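Local coordinates for protein acinetobacter secreted protease CpaA (Acinetobacter nosocomialis M2, PDB 6O38) that is a secreted zinc metalloprotease, a type II secretion substrate that binds the chaperone CpaB, and probably cleaves protein substrates, at residues P209-F215 and R235-T241; N195-T201 and G218-F224; G14-T18 and L36-A42; G19-L23 and S45-T49. One frame throughout, in Å; residues are numbered along the deposited sequence.

Contact 1: residues P209-F215 and R235-T241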
loop_
_atom_site.group_PDB
_atom_site.type_symbol
_atom_site.label_atom_id
_atom_site.label_comp_id
_atom_site.label_asym_id
_atom_site.label_seq_id
_atom_site.Cartn_x
_atom_site.Cartn_y
_atom_site.Cartn_z
ATOM N N PRO A 209 4.156 14.823 -16.986
ATOM C CA PRO A 209 3.958 13.433 -16.539
ATOM C C PRO A 209 2.719 13.231 -15.686
ATOM O O PRO A 209 2.298 12.082 -15.506
ATOM C CB PRO A 209 5.233 13.127 -15.739
ATOM C CG PRO A 209 6.209 14.175 -16.133
ATOM C CD PRO A 209 5.406 15.388 -16.450
ATOM N N LEU A 210 2.121 14.297 -15.157
ATOM C CA LEU A 210 0.949 14.178 -14.293
ATOM C C LEU A 210 0.002 15.329 -14.598
ATOM O O LEU A 210 0.294 16.481 -14.264
ATOM C CB LEU A 210 1.350 14.175 -12.818
ATOM C CG LEU A 210 0.215 14.007 -11.808
ATOM C CD1 LEU A 210 -0.568 12.737 -12.099
ATOM C CD2 LEU A 210 0.757 13.996 -10.387
ATOM N N THR A 211 -1.129 15.017 -15.224
ATOM C CA THR A 211 -2.169 15.993 -15.522
ATOM C C THR A 211 -3.360 15.742 -14.606
ATOM O O THR A 211 -3.796 14.597 -14.449
ATOM C CB THR A 211 -2.599 15.908 -16.989
ATOM O OG1 THR A 211 -1.438 15.908 -17.831
ATOM C CG2 THR A 211 -3.482 17.093 -17.356
ATOM N N GLU A 212 -3.882 16.809 -14.005
ATOM C CA GLU A 212 -4.966 16.715 -13.033
ATOM C C GLU A 212 -6.141 17.543 -13.539
ATOM O O GLU A 212 -6.040 18.770 -13.649
ATOM C CB GLU A 212 -4.497 17.185 -11.656
ATOM C CG GLU A 212 -5.548 17.106 -10.567
ATOM C CD GLU A 212 -4.971 17.379 -9.190
ATOM O OE1 GLU A 212 -5.427 18.336 -8.528
ATOM O OE2 GLU A 212 -4.052 16.641 -8.774
ATOM N N ILE A 213 -7.250 16.873 -13.843
ATOM C CA ILE A 213 -8.419 17.489 -14.462
ATOM C C ILE A 213 -9.531 17.551 -13.425
ATOM O O ILE A 213 -9.972 16.514 -12.913
ATOM C CB ILE A 213 -8.865 16.715 -15.709
ATOM C CG1 ILE A 213 -7.733 16.679 -16.736
ATOM C CG2 ILE A 213 -10.119 17.338 -16.305
ATOM C CD1 ILE A 213 -7.901 15.618 -17.794
ATOM N N ALA A 214 -9.988 18.762 -13.120
ATOM C CA ALA A 214 -10.973 18.990 -12.071
ATOM C C ALA A 214 -12.356 19.239 -12.657
ATOM O O ALA A 214 -12.510 19.992 -13.623
ATOM C CB ALA A 214 -10.564 20.174 -11.194
ATOM N N PHE A 215 -13.360 18.596 -12.065
ATOM C CA PHE A 215 -14.763 18.863 -12.341
ATOM C C PHE A 215 -15.392 19.542 -11.132
ATOM O O PHE A 215 -15.087 19.192 -9.987
ATOM C CB PHE A 215 -15.527 17.572 -12.662
ATOM C CG PHE A 215 -15.287 17.040 -14.049
ATOM C CD1 PHE A 215 -14.031 16.604 -14.438
ATOM C CD2 PHE A 215 -16.331 16.957 -14.958
ATOM C CE1 PHE A 215 -13.817 16.106 -15.713
ATOM C CE2 PHE A 215 -16.123 16.462 -16.232
ATOM C CZ PHE A 215 -14.865 16.035 -16.609
ATOM N N ARG A 235 0.495 10.178 -16.595
ATOM C CA ARG A 235 -0.659 9.921 -15.748
ATOM C C ARG A 235 -1.662 11.060 -15.837
ATOM O O ARG A 235 -1.284 12.232 -15.930
ATOM C CB ARG A 235 -0.242 9.709 -14.289
ATOM C CG ARG A 235 0.455 8.384 -14.045
ATOM C CD ARG A 235 0.614 8.097 -12.565
ATOM N NE ARG A 235 1.272 6.813 -12.336
ATOM C CZ ARG A 235 1.191 6.123 -11.203
ATOM N NH1 ARG A 235 0.477 6.591 -10.189
ATOM N NH2 ARG A 235 1.822 4.964 -11.085
ATOM N N ILE A 236 -2.943 10.700 -15.810
ATOM C CA ILE A 236 -4.043 11.655 -15.789
ATOM C C ILE A 236 -4.927 11.323 -14.597
ATOM O O ILE A 236 -5.427 10.197 -14.486
ATOM C CB ILE A 236 -4.864 11.629 -17.090
ATOM C CG1 ILE A 236 -4.034 12.158 -18.261
ATOM C CG2 ILE A 236 -6.146 12.433 -16.932
ATOM C CD1 ILE A 236 -4.778 12.149 -19.576
ATOM N N ILE A 237 -5.115 12.294 -13.709
ATOM C CA ILE A 237 -6.040 12.182 -12.587
ATOM C C ILE A 237 -7.265 13.025 -12.905
ATOM O O ILE A 237 -7.141 14.190 -13.303
ATOM C CB ILE A 237 -5.389 12.624 -11.265
ATOM C CG1 ILE A 237 -4.222 11.701 -10.912
ATOM C CG2 ILE A 237 -6.415 12.635 -10.142
ATOM C CD1 ILE A 237 -3.446 12.140 -9.689
ATOM N N ILE A 238 -8.446 12.436 -12.736
ATOM C CA ILE A 238 -9.713 13.115 -12.972
ATOM C C ILE A 238 -10.456 13.183 -11.646
ATOM O O ILE A 238 -10.752 12.145 -11.039
ATOM C CB ILE A 238 -10.553 12.405 -14.046
ATOM C CG1 ILE A 238 -9.762 12.308 -15.354
ATOM C CG2 ILE A 238 -11.863 13.140 -14.271
ATOM C CD1 ILE A 238 -10.514 11.636 -16.480
ATOM N N LYS A 239 -10.763 14.401 -11.202
ATOM C CA LYS A 239 -11.421 14.638 -9.927
ATOM C C LYS A 239 -12.711 15.414 -10.149
ATOM O O LYS A 239 -12.832 16.189 -11.103
ATOM C CB LYS A 239 -10.531 15.445 -8.971
ATOM C CG LYS A 239 -9.253 14.769 -8.519
ATOM C CD LYS A 239 -8.410 15.762 -7.730
ATOM C CE LYS A 239 -7.050 15.197 -7.361
ATOM N NZ LYS A 239 -6.254 16.173 -6.562
ATOM N N SER A 240 -13.677 15.197 -9.261
ATOM C CA SER A 240 -14.945 15.902 -9.342
ATOM C C SER A 240 -15.397 16.339 -7.959
ATOM O O SER A 240 -15.332 15.568 -6.997
ATOM C CB SER A 240 -16.036 15.036 -9.981
ATOM O OG SER A 240 -17.288 15.699 -9.951
ATOM N N THR A 241 -15.857 17.586 -7.873
ATOM C CA THR A 241 -16.651 18.065 -6.751
ATOM C C THR A 241 -18.019 18.544 -7.218
ATOM O O THR A 241 -18.769 19.131 -6.428
ATOM C CB THR A 241 -15.923 19.188 -6.003
ATOM O OG1 THR A 241 -15.717 20.298 -6.887
ATOM C CG2 THR A 241 -14.577 18.699 -5.484
#
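Strands 210-215 and 235-240 run parallel, their axes approaching to 4.5 Å at an angle of 17°, as neighbouring strands of a StcE-like beta-sandwich domain. Six bridges hold them in unbroken register from Leu210–Arg235 to Phe215–Ser240. The ladder alternates as expected of a parallel pair: Thr211 N donates to Arg235 O (2.9 Å), Ile237 N to Thr211 O (2.8 Å), Ile213 N to Ile237 O (2.7 Å) and Lys239 N to Ile213 O (2.8 Å). On the buried face, which carries Thr211, Ile213, Phe215, Ile236 and Ile238, Ile213 CD1 meets Ile236 CG2 at 3.7 Å and Phe215 CE1 lies 3.8 Å from Ile238 CG2; Leu261 of strand 260-261 covers Phe215 and Ile238. The other face is more open and carries both apolar and charged side chains. Leu210 CD1 packs on Ile237 CD1 at 3.8 Å, while the guanidinium of Arg235 turns to Glu268 of the next strand. Further along this face, the extended Lys239 side chain reaches across to Glu212, closing a salt bridge of 3.0 Å between NZ and OE1.

Contact 2: residues N195-T201 and G218-F224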
loop_
_atom_site.group_PDB
_atom_site.type_symbol
_atom_site.label_atom_id
_atom_site.label_comp_id
_atom_site.label_asym_id
_atom_site.label_seq_id
_atom_site.Cartn_x
_atom_site.Cartn_y
_atom_site.Cartn_z
ATOM N N ASN A 195 -8.826 22.846 -15.411
ATOM C CA ASN A 195 -10.269 22.828 -15.239
ATOM C C ASN A 195 -10.906 22.369 -16.542
ATOM O O ASN A 195 -10.576 22.885 -17.615
ATOM C CB ASN A 195 -10.789 24.210 -14.839
ATOM C CG ASN A 195 -10.268 24.659 -13.489
ATOM O OD1 ASN A 195 -10.143 23.858 -12.562
ATOM N ND2 ASN A 195 -9.960 25.945 -13.371
ATOM N N VAL A 196 -11.807 21.388 -16.448
ATOM C CA VAL A 196 -12.383 20.784 -17.645
ATOM C C VAL A 196 -13.134 21.803 -18.493
ATOM O O VAL A 196 -13.308 21.594 -19.699
ATOM C CB VAL A 196 -13.287 19.595 -17.256
ATOM C CG1 VAL A 196 -14.624 20.080 -16.709
ATOM C CG2 VAL A 196 -13.476 18.666 -18.443
ATOM N N GLN A 197 -13.579 22.912 -17.895
ATOM C CA GLN A 197 -14.212 23.971 -18.670
ATOM C C GLN A 197 -13.238 24.632 -19.637
ATOM O O GLN A 197 -13.670 25.197 -20.646
ATOM C CB GLN A 197 -14.812 25.025 -17.735
ATOM C CG GLN A 197 -13.774 25.908 -17.051
ATOM C CD GLN A 197 -14.385 26.883 -16.063
ATOM O OE1 GLN A 197 -15.528 27.314 -16.222
ATOM N NE2 GLN A 197 -13.622 27.243 -15.037
ATOM N N GLN A 198 -11.936 24.572 -19.350
ATOM C CA GLN A 198 -10.938 25.171 -20.227
ATOM C C GLN A 198 -10.673 24.324 -21.465
ATOM O O GLN A 198 -10.353 24.870 -22.526
ATOM C CB GLN A 198 -9.635 25.390 -19.456
ATOM C CG GLN A 198 -9.772 26.325 -18.264
ATOM C CD GLN A 198 -8.534 26.340 -17.389
ATOM O OE1 GLN A 198 -7.643 25.504 -17.539
ATOM N NE2 GLN A 198 -8.473 27.293 -16.465
ATOM N N ILE A 199 -10.803 23.002 -21.355
ATOM C CA ILE A 199 -10.428 22.093 -22.433
ATOM C C ILE A 199 -11.620 21.403 -23.075
ATOM O O ILE A 199 -11.448 20.749 -24.118
ATOM C CB ILE A 199 -9.413 21.036 -21.949
ATOM C CG1 ILE A 199 -10.007 20.221 -20.798
ATOM C CG2 ILE A 199 -8.121 21.704 -21.509
ATOM C CD1 ILE A 199 -9.143 19.060 -20.364
ATOM N N GLY A 200 -12.815 21.521 -22.502
ATOM C CA GLY A 200 -13.982 20.901 -23.098
ATOM C C GLY A 200 -14.061 19.408 -22.820
ATOM O O GLY A 200 -13.575 18.907 -21.805
ATOM N N THR A 201 -14.684 18.690 -23.752
ATOM C CA THR A 201 -14.985 17.275 -23.592
ATOM C C THR A 201 -13.844 16.361 -24.025
ATOM O O THR A 201 -14.035 15.143 -24.079
ATOM C CB THR A 201 -16.249 16.914 -24.377
ATOM O OG1 THR A 201 -16.071 17.256 -25.758
ATOM C CG2 THR A 201 -17.452 17.663 -23.825
ATOM N N GLY A 218 -20.158 24.855 -12.093
ATOM C CA GLY A 218 -19.648 25.911 -12.940
ATOM C C GLY A 218 -18.416 25.536 -13.734
ATOM O O GLY A 218 -17.903 26.377 -14.484
ATOM N N ASN A 219 -17.928 24.302 -13.592
ATOM C CA ASN A 219 -16.764 23.806 -14.331
ATOM C C ASN A 219 -17.013 22.315 -14.571
ATOM O O ASN A 219 -16.617 21.469 -13.766
ATOM C CB ASN A 219 -15.481 24.058 -13.550
ATOM C CG ASN A 219 -14.300 23.267 -14.079
ATOM O OD1 ASN A 219 -14.108 23.142 -15.288
ATOM N ND2 ASN A 219 -13.502 22.721 -13.169
ATOM N N TRP A 220 -17.647 22.006 -15.700
ATOM C CA TRP A 220 -18.255 20.692 -15.852
ATOM C C TRP A 220 -18.623 20.454 -17.308
ATOM O O TRP A 220 -19.083 21.370 -17.994
ATOM C CB TRP A 220 -19.503 20.574 -14.964
ATOM C CG TRP A 220 -20.194 19.244 -15.022
ATOM C CD1 TRP A 220 -19.991 18.178 -14.195
ATOM C CD2 TRP A 220 -21.212 18.843 -15.948
ATOM N NE1 TRP A 220 -20.814 17.137 -14.552
ATOM C CE2 TRP A 220 -21.574 17.520 -15.626
ATOM C CE3 TRP A 220 -21.850 19.474 -17.022
ATOM C CZ2 TRP A 220 -22.543 16.817 -16.337
ATOM C CZ3 TRP A 220 -22.812 18.774 -17.727
ATOM C CH2 TRP A 220 -23.150 17.460 -17.381
ATOM N N VAL A 221 -18.417 19.219 -17.764
ATOM C CA VAL A 221 -18.921 18.739 -19.043
ATOM C C VAL A 221 -19.562 17.378 -18.806
ATOM O O VAL A 221 -19.376 16.752 -17.762
ATOM C CB VAL A 221 -17.820 18.645 -20.121
ATOM C CG1 VAL A 221 -17.266 20.027 -20.444
ATOM C CG2 VAL A 221 -16.714 17.708 -19.670
ATOM N N SER A 222 -20.325 16.916 -19.798
ATOM C CA SER A 222 -21.095 15.691 -19.618
ATOM C C SER A 222 -20.263 14.439 -19.855
ATOM O O SER A 222 -20.569 13.383 -19.290
ATOM C CB SER A 222 -22.304 15.688 -20.551
ATOM O OG SER A 222 -21.952 15.170 -21.821
ATOM N N ASN A 223 -19.217 14.531 -20.672
ATOM C CA ASN A 223 -18.374 13.380 -20.954
ATOM C C ASN A 223 -16.993 13.873 -21.356
ATOM O O ASN A 223 -16.825 15.015 -21.794
ATOM C CB ASN A 223 -18.979 12.489 -22.046
ATOM C CG ASN A 223 -19.051 13.181 -23.390
ATOM O OD1 ASN A 223 -18.201 12.970 -24.256
ATOM N ND2 ASN A 223 -20.071 14.012 -23.575
ATOM N N PHE A 224 -16.004 12.996 -21.200
ATOM C CA PHE A 224 -14.613 13.365 -21.407
ATOM C C PHE A 224 -13.861 12.197 -22.025
ATOM O O PHE A 224 -14.040 11.046 -21.616
ATOM C CB PHE A 224 -13.954 13.783 -20.086
ATOM C CG PHE A 224 -12.553 14.286 -20.244
ATOM C CD1 PHE A 224 -12.316 15.596 -20.624
ATOM C CD2 PHE A 224 -11.471 13.455 -20.008
ATOM C CE1 PHE A 224 -11.028 16.067 -20.773
ATOM C CE2 PHE A 224 -10.179 13.921 -20.154
ATOM C CZ PHE A 224 -9.959 15.229 -20.538
#
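Thr201, Asn219 and Val196 lose the most surface where segment 195-201, with its short, weakly bonded helix, meets segment 218-224. Asn219 fastens the start of the helix. Its side chain reaches across so that OD1 accepts a hydrogen bond from Gln197 N at 2.7 Å, tying a backbone NH of the first turn to a residue distant in the chain; the amide ND2 is turned to Ala214 O in a weak hydrogen bond. Val196 points toward the opposite segment and forms the apolar centre of the contact: its CG2 lies 3.6 Å from Val221 CG2 and 3.9 Å from Phe224 CD1. Ile199 extends this patch, placing CD1 3.6 Å from Phe224 CE1 at the edge of the ring, and Phe215 of strand 210-215 packs against both valines. Gly200 is the first residue to leave the helix, with a positive phi. Thr201 then lies along the far end of segment 218-224, with CG2 3.8 Å from Val221 CB, CB 3.3 Å from Asn223 O, and a CA-H...O contact of 3.3 Å from Phe224 CA to Thr201 O. The contact joins the connection after strand 183-195 to edge strand 223-224 of the small sheet, with Val196 and Phe224 packing on strand 210-215, consistent with closing one end of a StcE-like beta-sandwich.

Contact 3: residues G14-T18 and L36-A42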
loop_
_atom_site.group_PDB
_atom_site.type_symbol
_atom_site.label_atom_id
_atom_site.label_comp_id
_atom_site.label_asym_id
_atom_site.label_seq_id
_atom_site.Cartn_x
_atom_site.Cartn_y
_atom_site.Cartn_z
ATOM N N GLY A 14 15.665 14.991 19.341
ATOM C CA GLY A 14 15.767 15.530 18.003
ATOM C C GLY A 14 14.909 16.740 17.729
ATOM O O GLY A 14 14.992 17.316 16.641
ATOM N N SER A 15 14.079 17.144 18.686
ATOM C CA SER A 15 13.236 18.326 18.534
ATOM C C SER A 15 14.115 19.565 18.628
ATOM O O SER A 15 14.446 20.026 19.723
ATOM C CB SER A 15 12.141 18.342 19.594
ATOM O OG SER A 15 11.309 17.200 19.485
ATOM N N ILE A 16 14.506 20.102 17.477
ATOM C CA ILE A 16 15.343 21.296 17.413
ATOM C C ILE A 16 14.574 22.457 18.033
ATOM O O ILE A 16 13.495 22.820 17.541
ATOM C CB ILE A 16 15.766 21.599 15.968
ATOM C CG1 ILE A 16 16.522 20.406 15.380
ATOM C CG2 ILE A 16 16.625 22.847 15.913
ATOM C CD1 ILE A 16 16.997 20.621 13.961
ATOM N N PRO A 17 15.077 23.060 19.106
ATOM C CA PRO A 17 14.290 24.053 19.839
ATOM C C PRO A 17 14.203 25.386 19.108
ATOM O O PRO A 17 15.005 25.708 18.231
ATOM C CB PRO A 17 15.056 24.202 21.157
ATOM C CG PRO A 17 16.466 23.895 20.790
ATOM C CD PRO A 17 16.396 22.832 19.722
ATOM N N THR A 18 13.197 26.162 19.499
ATOM C CA THR A 18 12.955 27.477 18.932
ATOM C C THR A 18 13.622 28.552 19.786
ATOM O O THR A 18 14.228 28.277 20.824
ATOM C CB THR A 18 11.455 27.735 18.810
ATOM O OG1 THR A 18 11.236 28.998 18.166
ATOM C CG2 THR A 18 10.805 27.756 20.186
ATOM N N LEU A 36 14.523 13.675 13.842
ATOM C CA LEU A 36 14.672 15.104 14.063
ATOM C C LEU A 36 13.440 15.838 13.547
ATOM O O LEU A 36 12.707 15.339 12.689
ATOM C CB LEU A 36 15.929 15.654 13.372
ATOM C CG LEU A 36 17.312 15.322 13.943
ATOM C CD1 LEU A 36 17.705 13.875 13.681
ATOM C CD2 LEU A 36 18.358 16.269 13.375
ATOM N N SER A 37 13.223 17.038 14.080
ATOM C CA SER A 37 12.097 17.861 13.667
ATOM C C SER A 37 12.424 19.324 13.921
ATOM O O SER A 37 13.192 19.656 14.828
ATOM C CB SER A 37 10.809 17.472 14.402
ATOM O OG SER A 37 10.924 17.716 15.793
ATOM N N LEU A 38 11.830 20.199 13.103
ATOM C CA LEU A 38 11.965 21.642 13.208
ATOM C C LEU A 38 10.831 22.223 14.050
ATOM O O LEU A 38 9.722 21.677 14.072
ATOM C CB LEU A 38 11.956 22.279 11.821
ATOM C CG LEU A 38 13.088 21.848 10.884
ATOM C CD1 LEU A 38 12.935 22.496 9.518
ATOM C CD2 LEU A 38 14.444 22.180 11.488
ATOM N N PRO A 39 11.079 23.322 14.760
ATOM C CA PRO A 39 10.041 23.873 15.639
ATOM C C PRO A 39 8.946 24.574 14.849
ATOM O O PRO A 39 9.204 25.229 13.837
ATOM C CB PRO A 39 10.813 24.860 16.520
ATOM C CG PRO A 39 11.950 25.296 15.660
ATOM C CD PRO A 39 12.331 24.096 14.832
ATOM N N THR A 40 7.709 24.427 15.328
ATOM C CA THR A 40 6.581 25.108 14.702
ATOM C C THR A 40 6.571 26.592 15.052
ATOM O O THR A 40 6.392 27.444 14.175
ATOM C CB THR A 40 5.266 24.447 15.122
ATOM O OG1 THR A 40 5.312 24.131 16.519
ATOM C CG2 THR A 40 5.030 23.174 14.322
ATOM N N ASN A 41 6.758 26.916 16.328
ATOM C CA ASN A 41 6.859 28.308 16.742
ATOM C C ASN A 41 8.218 28.867 16.337
ATOM O O ASN A 41 9.257 28.280 16.652
ATOM C CB ASN A 41 6.662 28.424 18.253
ATOM C CG ASN A 41 5.722 29.550 18.637
ATOM O OD1 ASN A 41 4.966 30.054 17.806
ATOM N ND2 ASN A 41 5.761 29.947 19.904
ATOM N N ALA A 42 8.213 29.994 15.630
ATOM C CA ALA A 42 9.452 30.599 15.158
ATOM C C ALA A 42 9.165 32.013 14.676
ATOM O O ALA A 42 8.014 32.383 14.432
ATOM C CB ALA A 42 10.095 29.777 14.035
#
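Ile16 lies over the extended backbone at Leu38 and Pro39: its CD1 touches Leu38 CD2 at 3.9 Å, and its CB stands 4.4 Å from Pro39 CD. Pro39 CD also comes within 3.2 Å of Ile16 O, so the ring sits close against the backbone as well as the side chain. Further along, Pro39 CB packs on Thr18 CB at 3.7 Å. The backbones run in nearly the same direction, their end-to-end vectors 5° apart, and a single bridge pairs Ser15 with Ser37. Around it Ser37 N donates to Gly14 O (3.1 Å) and Ile16 N to Ser37 O (3.0 Å). The irregular segment 14-18 thereby lines up beside the outermost strand 35-37 of the small three-stranded sheet in the N-terminal StcE-like beta-sandwich. Ile16 also packs on Leu23, Phe25, Ile48 and Ile50 of the large sheet, placing it in the hydrophobic layer between the two sheets. Gly14 lets the two segments draw close, with CA only 4.1 Å from Leu36 CA; an ideal CB on Gly14 would stand a tight 3.1 Å from Leu36 CA. At the other end, where the backbones have parted, the hydroxyl of Thr18 bridges the gap, OG1 donating to Asn41 O at 2.6 Å.

Contact 4: residues G19-L23 and S45-T49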
loop_
_atom_site.group_PDB
_atom_site.type_symbol
_atom_site.label_atom_id
_atom_site.label_comp_id
_atom_site.label_asym_id
_atom_site.label_seq_id
_atom_site.Cartn_x
_atom_site.Cartn_y
_atom_site.Cartn_z
ATOM N N GLY A 19 13.505 29.803 19.343
ATOM C CA GLY A 19 14.041 30.932 20.072
ATOM C C GLY A 19 15.404 31.408 19.619
ATOM O O GLY A 19 15.902 32.402 20.163
ATOM N N TYR A 20 16.020 30.739 18.650
ATOM C CA TYR A 20 17.330 31.118 18.138
ATOM C C TYR A 20 17.173 31.748 16.762
ATOM O O TYR A 20 16.474 31.204 15.900
ATOM C CB TYR A 20 18.262 29.906 18.060
ATOM C CG TYR A 20 18.529 29.241 19.392
ATOM C CD1 TYR A 20 19.511 29.723 20.247
ATOM C CD2 TYR A 20 17.802 28.127 19.791
ATOM C CE1 TYR A 20 19.761 29.116 21.464
ATOM C CE2 TYR A 20 18.044 27.514 21.006
ATOM C CZ TYR A 20 19.024 28.013 21.838
ATOM O OH TYR A 20 19.266 27.404 23.047
ATOM N N SER A 21 17.826 32.894 16.559
ATOM C CA SER A 21 17.781 33.556 15.260
ATOM C C SER A 21 18.684 32.873 14.241
ATOM O O SER A 21 18.421 32.951 13.036
ATOM C CB SER A 21 18.173 35.027 15.406
ATOM O OG SER A 21 18.163 35.683 14.151
ATOM N N ASP A 22 19.742 32.204 14.701
ATOM C CA ASP A 22 20.670 31.510 13.809
ATOM C C ASP A 22 21.198 30.298 14.574
ATOM O O ASP A 22 22.120 30.427 15.385
ATOM C CB ASP A 22 21.798 32.430 13.363
ATOM C CG ASP A 22 22.634 31.832 12.249
ATOM O OD1 ASP A 22 22.226 30.795 11.685
ATOM O OD2 ASP A 22 23.701 32.402 11.938
ATOM N N LEU A 23 20.612 29.134 14.311
ATOM C CA LEU A 23 20.909 27.917 15.051
ATOM C C LEU A 23 21.576 26.890 14.145
ATOM O O LEU A 23 21.280 26.804 12.950
ATOM C CB LEU A 23 19.631 27.330 15.659
ATOM C CG LEU A 23 19.748 26.069 16.516
ATOM C CD1 LEU A 23 20.787 26.253 17.609
ATOM C CD2 LEU A 23 18.399 25.721 17.118
ATOM N N SER A 45 12.725 35.389 9.980
ATOM C CA SER A 45 13.983 35.082 9.307
ATOM C C SER A 45 14.900 34.196 10.146
ATOM O O SER A 45 16.127 34.308 10.047
ATOM C CB SER A 45 14.702 36.372 8.914
ATOM O OG SER A 45 13.991 37.059 7.898
ATOM N N ASP A 46 14.333 33.314 10.964
ATOM C CA ASP A 46 15.147 32.384 11.732
ATOM C C ASP A 46 15.801 31.362 10.810
ATOM O O ASP A 46 15.176 30.861 9.869
ATOM C CB ASP A 46 14.298 31.676 12.787
ATOM C CG ASP A 46 13.840 32.611 13.891
ATOM O OD1 ASP A 46 14.197 33.806 13.844
ATOM O OD2 ASP A 46 13.126 32.148 14.805
ATOM N N LYS A 47 17.067 31.056 11.081
ATOM C CA LYS A 47 17.850 30.136 10.268
ATOM C C LYS A 47 18.253 28.930 11.105
ATOM O O LYS A 47 18.747 29.084 12.227
ATOM C CB LYS A 47 19.096 30.824 9.702
ATOM C CG LYS A 47 20.017 29.894 8.928
ATOM C CD LYS A 47 21.267 30.614 8.448
ATOM C CE LYS A 47 20.929 31.711 7.450
ATOM N NZ LYS A 47 22.154 32.371 6.919
ATOM N N ILE A 48 18.039 27.735 10.556
ATOM C CA ILE A 48 18.441 26.484 11.188
ATOM C C ILE A 48 19.268 25.692 10.187
ATOM O O ILE A 48 18.859 25.526 9.032
ATOM C CB ILE A 48 17.227 25.659 11.659
ATOM C CG1 ILE A 48 16.557 26.330 12.860
ATOM C CG2 ILE A 48 17.641 24.235 12.000
ATOM C CD1 ILE A 48 15.456 25.499 13.482
ATOM N N THR A 49 20.431 25.211 10.624
ATOM C CA THR A 49 21.316 24.416 9.784
ATOM C C THR A 49 21.614 23.098 10.482
ATOM O O THR A 49 22.056 23.089 11.636
ATOM C CB THR A 49 22.620 25.162 9.482
ATOM O OG1 THR A 49 22.328 26.360 8.751
ATOM C CG2 THR A 49 23.557 24.290 8.660
#
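Three backbone hydrogen bonds join segments 19-23 and 45-49. Lys47 N donates to Ser21 O at 3.0 Å, Leu23 N to Lys47 O at 2.8 Å with an almost linear N-H...O angle of 178°, and Thr49 N to Leu23 O at 2.9 Å. Lys47 is thus gripped through both its NH and its carbonyl by residues flanking Asp22, the pattern of a parallel pair. CA-H...O contacts accompany these bonds: Asp46 CA to Ser21 O (3.6 Å), Asp22 CA to Lys47 O (3.5 Å) and Ile48 CA to Leu23 O (3.4 Å). The bridges Asp22–Lys47 and Leu23–Ile48 mark the start of strands 22-27 and 47-52, adjacent strands of the large sheet in the N-terminal StcE-like beta-sandwich; strand 3-5 adjoins the first and strand 79-85 the second. Apolar contact between the segments is slight, Leu23 CB lying 4.3 Å from Ile48 CG1, but both side chains face the interior and touch Ile16. Among the polar side chains, Asp22 OD1 comes within 3.4 Å of Lys47 CD, so it meets the aliphatic part of the lysine. Asp46 CG lies 3.6 Å from Tyr20 O, and its OD2 accepts a hydrogen bond from Asn43 N, in the loop leading into strand 47-52.

How the contacts relate
From the N terminus, segment 14-18 runs directly into 19-23; the chain then returns through 36-42 to close contact 3 and through 45-49 to close contact 4. The two loops cross, and the contacts touch where Ile16 and Pro39 meet Leu23 and Ile48, joining the small and large sheets of the first StcE-like beta-sandwich. Far along the sequence the pattern recurs: 195-201 and 209-215 open contacts 2 and 1, then 218-224 and 235-241 close them, again crossing. These touch through Phe215 against Val196 and Ile213 against Phe224. The two pairs are in series; strands of contacts 1 and 4, whose centres are about 39 Å apart, belong to the same continuous run of paired strands, in different sandwich domains.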